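Local coordinates for transcriptional regulator, MerR family (Listeria monocytogenes str. 4b F2365, PDB 3GP4), which probably binds promoter DNA as a dimer through an N-terminal winged helix-turn-helix domain and regulates transcription, as MerR-family proteins do, at the interface of chains A and B. Numbering follows the deposited sequence. Chains: chain A/B, Transcriptional regulator, MerR family.

The interface of chains A and B. Residues chain A 60, 86-87, 89-90; chain B 107-108, 111.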
# COMPACT_ATOMS: atom_id res chain seq x y z
N LEU A 60 -4.01 -6.16 -5.97
CA LEU A 60 -4.01 -7.26 -6.95
C LEU A 60 -4.29 -6.64 -8.30
O LEU A 60 -5.17 -5.77 -8.42
CB LEU A 60 -5.08 -8.32 -6.63
CG LEU A 60 -4.62 -9.40 -5.63
CD1 LEU A 60 -4.49 -8.83 -4.22
CD2 LEU A 60 -5.59 -10.62 -5.63
N LEU A 86 -4.44 -17.59 -7.65
CA LEU A 86 -4.51 -17.08 -6.27
C LEU A 86 -3.18 -17.22 -5.49
O LEU A 86 -2.76 -16.27 -4.79
CB LEU A 86 -5.71 -17.70 -5.50
CG LEU A 86 -7.09 -17.46 -6.12
CD1 LEU A 86 -8.23 -18.01 -5.25
CD2 LEU A 86 -7.33 -15.94 -6.47
N LYS A 87 -2.50 -18.37 -5.64
CA LYS A 87 -1.23 -18.61 -4.94
C LYS A 87 -0.13 -17.61 -5.38
O LYS A 87 0.65 -17.11 -4.51
CB LYS A 87 -0.74 -20.06 -5.11
CG LYS A 87 -1.51 -21.07 -4.23
CD LYS A 87 -1.28 -22.53 -4.64
CE LYS A 87 -2.39 -23.46 -4.12
NZ LYS A 87 -1.98 -24.91 -4.13
N GLN A 89 -0.69 -14.58 -6.71
CA GLN A 89 -1.11 -13.26 -6.15
C GLN A 89 -0.81 -13.15 -4.67
O GLN A 89 -0.42 -12.06 -4.17
CB GLN A 89 -2.60 -13.00 -6.42
CG GLN A 89 -2.92 -12.81 -7.88
CD GLN A 89 -2.14 -11.63 -8.46
OE1 GLN A 89 -2.14 -10.53 -7.89
NE2 GLN A 89 -1.45 -11.85 -9.58
N ARG A 90 -0.98 -14.27 -3.96
CA ARG A 90 -0.68 -14.37 -2.52
C ARG A 90 0.77 -14.05 -2.21
O ARG A 90 1.07 -13.21 -1.32
CB ARG A 90 -1.08 -15.77 -2.00
CG ARG A 90 -1.30 -15.88 -0.47
CD ARG A 90 0.01 -15.92 0.38
NE ARG A 90 -0.34 -16.10 1.79
CZ ARG A 90 0.45 -15.95 2.85
NH1 ARG A 90 -0.07 -16.08 4.08
NH2 ARG A 90 1.72 -15.63 2.71
N LEU B 107 -7.48 -14.12 0.97
CA LEU B 107 -6.84 -14.93 -0.05
C LEU B 107 -6.42 -16.31 0.45
O LEU B 107 -6.66 -17.31 -0.23
CB LEU B 107 -5.65 -14.17 -0.65
CG LEU B 107 -5.05 -14.38 -2.01
CD1 LEU B 107 -6.14 -14.61 -3.08
CD2 LEU B 107 -4.15 -13.11 -2.35
N ASP B 108 -5.83 -16.37 1.66
CA ASP B 108 -5.45 -17.64 2.29
C ASP B 108 -6.65 -18.57 2.55
O ASP B 108 -6.54 -19.79 2.36
CB ASP B 108 -4.74 -17.41 3.63
CG ASP B 108 -3.27 -17.02 3.48
OD1 ASP B 108 -2.71 -17.03 2.36
OD2 ASP B 108 -2.68 -16.64 4.52
N ILE B 111 -7.74 -19.90 -0.86
CA ILE B 111 -6.76 -20.88 -1.32
C ILE B 111 -6.88 -22.22 -0.58
O ILE B 111 -6.87 -23.27 -1.21
CB ILE B 111 -5.28 -20.34 -1.24
CG1 ILE B 111 -5.02 -19.35 -2.36
CG2 ILE B 111 -4.27 -21.47 -1.41
CD1 ILE B 111 -3.79 -18.36 -2.07
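A:Arg90 and B:Asp108 close a two-pronged salt bridge between the long helices of the two subunits. NE of A:Arg90 donates to OD1 of B:Asp108 at 2.6 Å, and its NH1 to OD2 of B:Asp108 at 2.7 Å. Each oxygen receives its N-H through the syn lone pair, the side facing its neighbour oxygen. Both bonds are nearly straight, and the two planes lie 11° apart, so the carboxylate meets the side-on edge of the guanidinium and neither group can turn without giving up a bond. The arginine gets there with CG anti to its backbone nitrogen (chi1 -160°) and a bend at chi2, which carry its aliphatic stem across the partner helix, over B:Ile111 CD1, to the acid. Pairing with the acid probably keeps both groups charged.

Beneath this bridge the contact is apolar. B:Ile111 points its CD1 at the helix backbone of chain A, 3.6 Å from A:Leu86 O, and the same methyl touches CB of A:Arg90 at 3.7 Å. Its CG1 packs against A:Leu86 CB at 3.6 Å, while the CG2 branch lies against the extended A:Lys87 chain, 3.9 Å from CE. B:Leu107 forks around the same stretch of helix: CD2 rests on A:Arg90 CA at 3.7 Å, and CD1 meets A:Leu86 CD2 at 3.8 Å. CG, anti to the backbone nitrogen (chi1 -156°), leans towards chain A, and the turn at chi2 then sends the two methyls to separate partners. A:Leu60 and A:Gln89 only border the patch, beyond the CD2 branch of B:Leu107.

The patch joins the N-terminal part of A helix 79-130 to a later part of B helix 79-121, as expected for the antiparallel coiled coil by which MerR-family regulators dimerise. The two-fold axis repeats it with the chains exchanged, while A:Leu60, just ahead of helix 62-74, brings the N-terminal region of chain A up to its margin.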